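Local structure of UPF0311 protein RPA1785 (Rhodopseudomonas palustris, 3C5O) at residues T14-I19 with A144-I149; V32-P37 with Q60-N65; V83-N88 with R118-T123. The protein is of unknown function but folds into a closed antiparallel beta-barrel of the UPF0311 (DUF3237) family, probably related to the allene oxide cyclase-like barrels. All coordinates share one frame; numbering follows the deposited sequence.

All three contacts are antiparallel strand pairs of a single barrel. Contact 1 joins the first and last strands, and contacts 2 and 3 are both nested in the chain between its segments. Contacts 1 and 2, with centres about 18 Å apart, touch through Ile-19 CB and Ile-36 CG2 (3.6 Å). Contacts 1 and 3, about 15 Å between centres, meet across the interior, where Ile-149 CD1 lies 3.7 Å from Asn-88 ND2. Contacts 2 and 3 stay about 8 Å apart at their nearest atoms within one chain, yet Arg-33 of contact 2 forms a salt bridge with Glu-122 of the second subunit, a contact 3 residue. No active site is established here.

Contact 1: T14-I19 with A144-I149; sequences TITARI and ADRVVI
The seam that closes the barrel runs between strand 9-27 and strand 146-154, where Ile-15 faces Ile-149 and Ala-17 faces Val-147 in hydrogen-bonded antiparallel pairs. The local axes run at 166°. Ile-149 N reaches Ile-15 O at 2.7 Å, and Ala-17 N reaches Val-147 O at the same distance. The pairing ends less regularly: Ile-19 N meets Asp-145 O at 3.1 Å, with the donor 42° out of the carbonyl plane.

The side chains of these two pairs point into the barrel, where Ile-149 CG1 lies 3.9 Å from Ile-15 CB. Ile-19 sets CG1 between its backbone N and carbonyl carbon (chi1 54°), and CG1 packs 3.7 Å from Asp-145 C. Its other branch, CG2, approaches Val-147 CG2 obliquely at 4.2 Å.

The outer face carries Thr-16, Val-148, Arg-18 and Arg-146. Here Thr-14 CG2 touches Val-148 CG1 at 3.6 Å, while Thr-14 OG1 bonds to Tyr-11 and Asp-150. Arg-146 NH2 makes an in-plane salt bridge to the syn lone pair of Asp-145 OD1 (3.1 Å), linking neighbours where the loop enters the strand. Antiparallel pairing of the first and last strands is what closes a beta-barrel.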
loop_
_atom_site.group_PDB
_atom_site.type_symbol
_atom_site.label_atom_id
_atom_site.label_comp_id
_atom_site.label_asym_id
_atom_site.label_seq_id
_atom_site.Cartn_x
_atom_site.Cartn_y
_atom_site.Cartn_z
ATOM N N THR B 14 -19.154 15.575 -7.807
ATOM C CA THR B 14 -19.719 14.570 -6.911
ATOM C C THR B 14 -19.732 13.175 -7.564
ATOM O O THR B 14 -20.123 13.027 -8.734
ATOM C CB THR B 14 -21.112 14.990 -6.431
ATOM O OG1 THR B 14 -21.008 16.251 -5.759
ATOM C CG2 THR B 14 -21.693 13.974 -5.454
ATOM N N ILE B 15 -19.230 12.184 -6.813
ATOM C CA ILE B 15 -19.324 10.753 -7.165
ATOM C C ILE B 15 -20.408 10.107 -6.312
ATOM O O ILE B 15 -20.350 10.158 -5.071
ATOM C CB ILE B 15 -18.006 9.966 -6.874
ATOM C CG1 ILE B 15 -16.821 10.547 -7.665
ATOM C CG2 ILE B 15 -18.180 8.475 -7.193
ATOM C CD1 ILE B 15 -15.474 9.912 -7.283
ATOM N N THR B 16 -21.398 9.522 -6.975
ATOM C CA THR B 16 -22.438 8.777 -6.305
ATOM C C THR B 16 -22.198 7.300 -6.605
ATOM O O THR B 16 -22.346 6.879 -7.742
ATOM C CB THR B 16 -23.828 9.200 -6.818
ATOM O OG1 THR B 16 -24.032 10.590 -6.550
ATOM C CG2 THR B 16 -24.937 8.410 -6.147
ATOM N N ALA B 17 -21.798 6.514 -5.610
ATOM C CA ALA B 17 -21.589 5.090 -5.829
ATOM C C ALA B 17 -22.721 4.224 -5.255
ATOM O O ALA B 17 -22.965 4.245 -4.040
ATOM C CB ALA B 17 -20.244 4.663 -5.258
ATOM N N ARG B 18 -23.403 3.468 -6.120
ATOM C CA ARG B 18 -24.391 2.471 -5.669
ATOM C C ARG B 18 -23.636 1.289 -5.067
ATOM O O ARG B 18 -22.709 0.733 -5.676
ATOM C CB ARG B 18 -25.318 1.993 -6.808
ATOM C CG ARG B 18 -25.935 3.094 -7.671
ATOM C CD ARG B 18 -26.963 2.597 -8.775
ATOM N NE ARG B 18 -26.706 1.294 -9.464
ATOM C CZ ARG B 18 -27.182 0.101 -9.052
ATOM N NH1 ARG B 18 -27.908 -0.015 -7.923
ATOM N NH2 ARG B 18 -26.917 -1.001 -9.753
ATOM N N ILE B 19 -24.014 0.907 -3.862
ATOM C CA ILE B 19 -23.276 -0.134 -3.164
ATOM C C ILE B 19 -24.155 -1.367 -2.986
ATOM O O ILE B 19 -25.375 -1.254 -2.907
ATOM C CB ILE B 19 -22.742 0.360 -1.794
ATOM C CG1 ILE B 19 -23.882 0.937 -0.946
ATOM C CG2 ILE B 19 -21.593 1.378 -2.010
ATOM C CD1 ILE B 19 -23.673 0.811 0.545
ATOM N N ALA B 144 -28.444 3.870 2.525
ATOM C CA ALA B 144 -28.608 2.423 2.603
ATOM C C ALA B 144 -28.173 1.781 1.298
ATOM O O ALA B 144 -27.631 0.665 1.295
ATOM C CB ALA B 144 -30.057 2.067 2.928
ATOM N N ASP B 145 -28.374 2.522 0.204
ATOM C CA ASP B 145 -28.225 2.013 -1.161
ATOM C C ASP B 145 -27.044 2.604 -1.919
ATOM O O ASP B 145 -26.715 2.143 -3.013
ATOM C CB ASP B 145 -29.509 2.301 -1.963
ATOM C CG ASP B 145 -29.819 3.812 -2.088
ATOM O OD1 ASP B 145 -29.745 4.557 -1.079
ATOM O OD2 ASP B 145 -30.165 4.258 -3.199
ATOM N N ARG B 146 -26.415 3.625 -1.348
ATOM C CA ARG B 146 -25.405 4.396 -2.057
ATOM C C ARG B 146 -24.523 5.183 -1.109
ATOM O O ARG B 146 -24.837 5.316 0.068
ATOM C CB ARG B 146 -26.059 5.364 -3.059
ATOM C CG ARG B 146 -26.745 6.559 -2.415
ATOM C CD ARG B 146 -27.751 7.217 -3.344
ATOM N NE ARG B 146 -28.227 8.505 -2.824
ATOM C CZ ARG B 146 -29.166 8.658 -1.889
ATOM N NH1 ARG B 146 -29.518 9.871 -1.504
ATOM N NH2 ARG B 146 -29.758 7.608 -1.330
ATOM N N VAL B 147 -23.410 5.680 -1.655
ATOM C CA VAL B 147 -22.486 6.601 -1.001
ATOM C C VAL B 147 -22.270 7.798 -1.942
ATOM O O VAL B 147 -22.050 7.609 -3.136
ATOM C CB VAL B 147 -21.139 5.906 -0.678
ATOM C CG1 VAL B 147 -20.115 6.925 -0.221
ATOM C CG2 VAL B 147 -21.327 4.798 0.410
ATOM N N VAL B 148 -22.373 9.018 -1.400
ATOM C CA VAL B 148 -22.278 10.271 -2.147
ATOM C C VAL B 148 -21.044 11.034 -1.681
ATOM O O VAL B 148 -21.012 11.518 -0.559
ATOM C CB VAL B 148 -23.511 11.161 -1.911
ATOM C CG1 VAL B 148 -23.406 12.498 -2.675
ATOM C CG2 VAL B 148 -24.786 10.443 -2.308
ATOM N N ILE B 149 -20.042 11.158 -2.551
ATOM C CA ILE B 149 -18.778 11.792 -2.196
ATOM C C ILE B 149 -18.707 13.100 -2.933
ATOM O O ILE B 149 -18.680 13.116 -4.160
ATOM C CB ILE B 149 -17.512 11.029 -2.729
ATOM C CG1 ILE B 149 -17.735 9.510 -3.010
ATOM C CG2 ILE B 149 -16.228 11.447 -1.943
ATOM C CD1 ILE B 149 -17.786 8.635 -1.877
HETATM O O HOH W 1 -29.254 2.180 -5.845
HETATM O O HOH W 2 -27.820 -2.254 -0.624
#

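Contact 2: V32-P37 with Q60-N65; sequences VRRIIP and QIIRPN
Arg-34 and Gln-60 form a hydrogen-bonded antiparallel pair in the hairpin of strands 32-45 and 48-62, and their side chains make the tight part of the contact. Gln-60 N gives a bond of 2.8 Å to Arg-34 O. On the inner face of the barrel Arg-34 NH1 donates to Gln-60 OE1 at 2.8 Å, with the oxygen 19° out of the guanidinium plane and the amide turned only 26° from it. Asp-58 takes the other end of this amide through Gln-60 NE2, which fixes the flip of the group. The bend at chi3 (-80°) turns Arg-34 NE toward Ile-62 CD1, 3.5 Å away, and Ile-36 CD1 lies over one face of the guanidinium, offset toward its rim. An alanine in place of Arg-34 would probably leave Gln-60 OE1 without this donor and open a gap beside Ile-62 CD1.

On the outer face Ile-61 CG1 sits over the centre of the Arg-33 guanidinium, 3.7 Å from its CZ. The charged end of Arg-33 is committed to the assembly, where NE makes a salt bridge with Glu-122 of the second subunit.

The packing stops beyond the pair of Val-32 and Ile-62, whose Val-32 N to Ile-62 O bond measures 2.7 Å. From Arg-63 the chain leaves strand 32-37: Pro-64 is exposed, while Arg-63, salt-bridged to Glu-69, and Asn-65 pack on Met-132 and Gln-133 of the third subunit. The pairing belongs to the open end of a beta-hairpin, where the second strand turns off towards strand 68-78 at the edge of the antiparallel barrel.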
loop_
_atom_site.group_PDB
_atom_site.type_symbol
_atom_site.label_atom_id
_atom_site.label_comp_id
_atom_site.label_asym_id
_atom_site.label_seq_id
_atom_site.Cartn_x
_atom_site.Cartn_y
_atom_site.Cartn_z
ATOM N N VAL B 32 -12.623 -5.691 12.289
ATOM C CA VAL B 32 -13.390 -6.603 11.421
ATOM C C VAL B 32 -13.300 -6.212 9.928
ATOM O O VAL B 32 -13.619 -5.080 9.558
ATOM C CB VAL B 32 -14.893 -6.714 11.862
ATOM C CG1 VAL B 32 -15.730 -7.451 10.816
ATOM C CG2 VAL B 32 -15.024 -7.395 13.229
ATOM N N ARG B 33 -12.869 -7.163 9.094
ATOM C CA ARG B 33 -12.787 -6.988 7.658
ATOM C C ARG B 33 -14.147 -7.215 6.991
ATOM O O ARG B 33 -14.770 -8.251 7.191
ATOM C CB ARG B 33 -11.723 -7.930 7.067
ATOM C CG ARG B 33 -11.774 -8.050 5.546
ATOM C CD ARG B 33 -11.416 -6.734 4.879
ATOM N NE ARG B 33 -10.012 -6.440 5.094
ATOM C CZ ARG B 33 -9.415 -5.316 4.750
ATOM N NH1 ARG B 33 -8.119 -5.165 4.976
ATOM N NH2 ARG B 33 -10.096 -4.352 4.179
ATOM N N ARG B 34 -14.595 -6.255 6.201
ATOM C CA ARG B 34 -15.887 -6.324 5.548
ATOM C C ARG B 34 -15.730 -5.767 4.132
ATOM O O ARG B 34 -14.848 -4.926 3.879
ATOM C CB ARG B 34 -16.936 -5.567 6.367
ATOM C CG ARG B 34 -17.124 -4.150 5.966
ATOM C CD ARG B 34 -17.611 -3.279 7.096
ATOM N NE ARG B 34 -19.042 -3.369 7.373
ATOM C CZ ARG B 34 -19.905 -2.365 7.209
ATOM N NH1 ARG B 34 -19.502 -1.178 6.739
ATOM N NH2 ARG B 34 -21.185 -2.559 7.509
ATOM N N ILE B 35 -16.512 -6.283 3.187
ATOM C CA ILE B 35 -16.374 -5.864 1.790
ATOM C C ILE B 35 -17.734 -5.514 1.197
ATOM O O ILE B 35 -18.698 -6.279 1.335
ATOM C CB ILE B 35 -15.679 -6.914 0.917
ATOM C CG1 ILE B 35 -14.360 -7.347 1.547
ATOM C CG2 ILE B 35 -15.406 -6.332 -0.470
ATOM C CD1 ILE B 35 -13.912 -8.711 1.153
ATOM N N ILE B 36 -17.792 -4.353 0.552
ATOM C CA ILE B 36 -19.031 -3.796 0.025
ATOM C C ILE B 36 -18.891 -3.557 -1.475
ATOM O O ILE B 36 -18.184 -2.651 -1.890
ATOM C CB ILE B 36 -19.397 -2.463 0.720
ATOM C CG1 ILE B 36 -19.431 -2.650 2.242
ATOM C CG2 ILE B 36 -20.716 -1.932 0.182
ATOM C CD1 ILE B 36 -20.585 -2.034 2.895
ATOM N N PRO B 37 -19.570 -4.369 -2.293
ATOM C CA PRO B 37 -19.439 -4.277 -3.739
ATOM C C PRO B 37 -19.979 -2.957 -4.288
ATOM O O PRO B 37 -20.981 -2.452 -3.806
ATOM C CB PRO B 37 -20.300 -5.435 -4.230
ATOM C CG PRO B 37 -20.377 -6.356 -3.071
ATOM C CD PRO B 37 -20.502 -5.435 -1.924
ATOM N N GLN B 60 -13.079 -2.768 3.793
ATOM C CA GLN B 60 -13.166 -1.971 4.985
ATOM C C GLN B 60 -12.655 -2.751 6.172
ATOM O O GLN B 60 -12.659 -3.977 6.156
ATOM C CB GLN B 60 -14.619 -1.492 5.198
ATOM C CG GLN B 60 -15.148 -0.623 4.049
ATOM C CD GLN B 60 -16.539 -0.067 4.289
ATOM O OE1 GLN B 60 -17.273 -0.558 5.134
ATOM N NE2 GLN B 60 -16.898 0.986 3.548
ATOM N N ILE B 61 -12.177 -2.015 7.174
ATOM C CA ILE B 61 -11.915 -2.534 8.500
ATOM C C ILE B 61 -12.695 -1.711 9.520
ATOM O O ILE B 61 -12.574 -0.483 9.554
ATOM C CB ILE B 61 -10.422 -2.512 8.861
ATOM C CG1 ILE B 61 -9.625 -3.341 7.845
ATOM C CG2 ILE B 61 -10.235 -2.994 10.323
ATOM C CD1 ILE B 61 -8.147 -3.469 8.126
ATOM N N ILE B 62 -13.517 -2.387 10.313
ATOM C CA ILE B 62 -14.173 -1.763 11.434
ATOM C C ILE B 62 -13.290 -2.016 12.657
ATOM O O ILE B 62 -13.056 -3.164 13.023
ATOM C CB ILE B 62 -15.579 -2.361 11.685
ATOM C CG1 ILE B 62 -16.477 -2.231 10.448
ATOM C CG2 ILE B 62 -16.251 -1.694 12.888
ATOM C CD1 ILE B 62 -17.745 -3.107 10.582
ATOM N N ARG B 63 -12.789 -0.937 13.255
ATOM C CA ARG B 63 -11.950 -1.000 14.430
ATOM C C ARG B 63 -12.836 -1.247 15.636
ATOM O O ARG B 63 -14.053 -1.035 15.549
ATOM C CB ARG B 63 -11.196 0.318 14.609
ATOM C CG ARG B 63 -10.202 0.687 13.511
ATOM C CD ARG B 63 -9.658 2.093 13.867
ATOM N NE ARG B 63 -8.898 2.759 12.797
ATOM C CZ ARG B 63 -8.308 3.956 12.920
ATOM N NH1 ARG B 63 -8.388 4.638 14.065
ATOM N NH2 ARG B 63 -7.636 4.478 11.897
ATOM N N PRO B 64 -12.245 -1.676 16.775
ATOM C CA PRO B 64 -13.105 -2.011 17.908
ATOM C C PRO B 64 -13.906 -0.822 18.450
ATOM O O PRO B 64 -14.929 -1.039 19.090
ATOM C CB PRO B 64 -12.123 -2.565 18.968
ATOM C CG PRO B 64 -10.878 -2.904 18.232
ATOM C CD PRO B 64 -10.824 -1.878 17.106
ATOM N N ASN B 65 -13.467 0.413 18.190
ATOM C CA ASN B 65 -14.273 1.591 18.538
ATOM C C ASN B 65 -15.295 1.978 17.451
ATOM O O ASN B 65 -15.943 3.017 17.553
ATOM C CB ASN B 65 -13.375 2.789 18.886
ATOM C CG ASN B 65 -12.637 3.346 17.674
ATOM O OD1 ASN B 65 -12.716 2.799 16.579
ATOM N ND2 ASN B 65 -11.913 4.442 17.870
#

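Contact 3: V83-N88 with R118-T123; sequences VVYVEN and RPRFET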
loop_
_atom_site.group_PDB
_atom_site.type_symbol
_atom_site.label_atom_id
_atom_site.label_comp_id
_atom_site.label_asym_id
_atom_site.label_seq_id
_atom_site.Cartn_x
_atom_site.Cartn_y
_atom_site.Cartn_z
ATOM N N VAL B 83 -11.601 6.804 -19.193
ATOM C CA VAL B 83 -11.764 5.829 -18.129
ATOM C C VAL B 83 -10.872 6.289 -17.004
ATOM O O VAL B 83 -9.689 6.501 -17.202
ATOM C CB VAL B 83 -11.389 4.402 -18.594
ATOM C CG1 VAL B 83 -11.425 3.420 -17.442
ATOM C CG2 VAL B 83 -12.348 3.965 -19.706
ATOM N N VAL B 84 -11.466 6.474 -15.834
ATOM C CA VAL B 84 -10.761 6.966 -14.647
ATOM C C VAL B 84 -10.853 5.928 -13.553
ATOM O O VAL B 84 -11.946 5.560 -13.110
ATOM C CB VAL B 84 -11.327 8.330 -14.114
ATOM C CG1 VAL B 84 -10.433 8.883 -13.008
ATOM C CG2 VAL B 84 -11.442 9.377 -15.267
ATOM N N TYR B 85 -9.685 5.437 -13.146
ATOM C CA TYR B 85 -9.552 4.533 -12.003
ATOM C C TYR B 85 -9.525 5.335 -10.691
ATOM O O TYR B 85 -8.797 6.322 -10.569
ATOM C CB TYR B 85 -8.296 3.687 -12.215
ATOM C CG TYR B 85 -7.753 2.991 -10.984
ATOM C CD1 TYR B 85 -8.542 2.110 -10.238
ATOM C CD2 TYR B 85 -6.431 3.189 -10.589
ATOM C CE1 TYR B 85 -8.042 1.495 -9.089
ATOM C CE2 TYR B 85 -5.926 2.571 -9.479
ATOM C CZ TYR B 85 -6.722 1.730 -8.729
ATOM O OH TYR B 85 -6.166 1.117 -7.620
ATOM N N VAL B 86 -10.372 4.942 -9.743
ATOM C CA VAL B 86 -10.503 5.616 -8.449
ATOM C C VAL B 86 -10.028 4.722 -7.313
ATOM O O VAL B 86 -10.432 3.579 -7.192
ATOM C CB VAL B 86 -11.944 6.063 -8.128
ATOM C CG1 VAL B 86 -11.978 6.928 -6.841
ATOM C CG2 VAL B 86 -12.566 6.823 -9.302
ATOM N N GLU B 87 -9.147 5.271 -6.504
ATOM C CA GLU B 87 -8.754 4.670 -5.255
ATOM C C GLU B 87 -9.230 5.654 -4.185
ATOM O O GLU B 87 -8.679 6.736 -4.091
ATOM C CB GLU B 87 -7.245 4.593 -5.242
ATOM C CG GLU B 87 -6.643 3.367 -4.679
ATOM C CD GLU B 87 -5.150 3.304 -4.966
ATOM O OE1 GLU B 87 -4.381 3.979 -4.231
ATOM O OE2 GLU B 87 -4.749 2.585 -5.920
ATOM N N ASN B 88 -10.246 5.291 -3.394
ATOM C CA ASN B 88 -10.832 6.212 -2.402
ATOM C C ASN B 88 -10.601 5.725 -0.947
ATOM O O ASN B 88 -11.202 4.736 -0.498
ATOM C CB ASN B 88 -12.317 6.372 -2.710
ATOM C CG ASN B 88 -12.960 7.577 -2.030
ATOM O OD1 ASN B 88 -12.307 8.565 -1.689
ATOM N ND2 ASN B 88 -14.282 7.489 -1.848
ATOM N N ARG B 118 -9.632 10.549 0.922
ATOM C CA ARG B 118 -8.744 11.133 -0.083
ATOM C C ARG B 118 -8.895 10.309 -1.351
ATOM O O ARG B 118 -8.390 9.202 -1.412
ATOM C CB ARG B 118 -7.297 11.122 0.374
ATOM C CG ARG B 118 -6.413 11.851 -0.604
ATOM C CD ARG B 118 -5.083 11.173 -0.780
ATOM N NE ARG B 118 -4.553 11.484 -2.101
ATOM C CZ ARG B 118 -3.330 11.184 -2.512
ATOM N NH1 ARG B 118 -2.469 10.589 -1.692
ATOM N NH2 ARG B 118 -2.958 11.517 -3.738
ATOM N N PRO B 119 -9.631 10.833 -2.347
ATOM C CA PRO B 119 -9.690 10.170 -3.645
ATOM C C PRO B 119 -8.495 10.441 -4.559
ATOM O O PRO B 119 -8.118 11.612 -4.786
ATOM C CB PRO B 119 -10.982 10.694 -4.254
ATOM C CG PRO B 119 -11.212 12.034 -3.576
ATOM C CD PRO B 119 -10.475 12.039 -2.284
ATOM N N ARG B 120 -7.922 9.368 -5.103
ATOM C CA ARG B 120 -6.797 9.447 -6.022
ATOM C C ARG B 120 -7.193 8.848 -7.379
ATOM O O ARG B 120 -7.703 7.731 -7.457
ATOM C CB ARG B 120 -5.578 8.713 -5.435
ATOM C CG ARG B 120 -4.251 9.129 -6.071
ATOM C CD ARG B 120 -3.113 8.203 -5.703
ATOM N NE ARG B 120 -3.421 6.862 -6.161
ATOM C CZ ARG B 120 -3.044 6.343 -7.322
ATOM N NH1 ARG B 120 -3.413 5.111 -7.620
ATOM N NH2 ARG B 120 -2.293 7.033 -8.161
ATOM N N PHE B 121 -6.949 9.604 -8.447
ATOM C CA PHE B 121 -7.378 9.242 -9.796
ATOM C C PHE B 121 -6.212 8.898 -10.695
ATOM O O PHE B 121 -5.121 9.468 -10.554
ATOM C CB PHE B 121 -8.184 10.397 -10.404
ATOM C CG PHE B 121 -9.302 10.868 -9.521
ATOM C CD1 PHE B 121 -10.447 10.104 -9.383
ATOM C CD2 PHE B 121 -9.188 12.061 -8.814
ATOM C CE1 PHE B 121 -11.478 10.514 -8.535
ATOM C CE2 PHE B 121 -10.220 12.509 -7.977
ATOM C CZ PHE B 121 -11.363 11.726 -7.833
ATOM N N GLU B 122 -6.435 7.964 -11.587
ATOM C CA GLU B 122 -5.512 7.665 -12.650
ATOM C C GLU B 122 -6.267 7.614 -13.943
ATOM O O GLU B 122 -7.221 6.889 -14.064
ATOM C CB GLU B 122 -4.861 6.312 -12.434
ATOM C CG GLU B 122 -3.863 6.237 -11.339
ATOM C CD GLU B 122 -3.198 4.880 -11.256
ATOM O OE1 GLU B 122 -3.459 4.040 -12.106
ATOM O OE2 GLU B 122 -2.401 4.652 -10.363
ATOM N N THR B 123 -5.806 8.387 -14.911
ATOM C CA THR B 123 -6.355 8.378 -16.257
ATOM C C THR B 123 -5.388 8.789 -17.350
ATOM O O THR B 123 -4.522 9.582 -17.154
ATOM C CB THR B 123 -7.595 9.221 -16.347
ATOM O OG1 THR B 123 -8.220 9.027 -17.594
ATOM C CG2 THR B 123 -7.278 10.607 -16.174
#
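Arg-120, Tyr-85 and Glu-87 bury the most surface here, and all three project from the outer face of the barrel where strands 83-93 and 114-122 run antiparallel. Glu-87 is the hydrogen-bonded mate of Arg-120: Arg-120 N reaches Glu-87 O at 2.9 Å. Their side chains lie side by side and point the same way, with carboxylate and guanidinium planes 52° apart. Arg-120 was modelled in two conformers; in the one described, NH1 forms a weak hydrogen bond and salt bridge to Glu-87 OE2 (3.3 Å). Both NH1 and NH2 also converge end-on on Glu-122 OE2, the first at 3.0 Å. That oxygen lies in the guanidinium plane and takes NH2 on its anti lone pair and NH1 from above the carboxylate plane, and the arginine would be expected to ease the repulsion between the two carboxylates.

Tyr-85, with CG anti to its backbone N (chi1 163°), lies alongside Glu-122 and presents its ring edge to it. Tyr-85 CD2 is 3.4 Å from Glu-122 OE1, and ring and carboxylate planes stand 74° apart. The phenol oxygen makes a weak hydrogen bond to Glu-87 OE2. The Tyr-85 ring also meets Phe-59 of the second subunit, whose Arg-33 pairs with Glu-122 OE1.

The inner face is largely apolar by contrast. Val-84 CG1 packs on Phe-121 CB at 3.8 Å, and Val-86 CG2 reaches the edge of the same ring at CD1 (3.9 Å). Asn-88 is a buried polar exception, with OD1 3.6 Å from Pro-119 CB and hydrogen-bonded to Thr-117. Beyond the pair of Tyr-85 and Glu-122, Thr-123 OG1 donates to Val-83 O (2.9 Å) from above the carbonyl plane. Neighbouring antiparallel strands paired in this way form the wall of a beta-barrel, here with its outer face in a subunit interface.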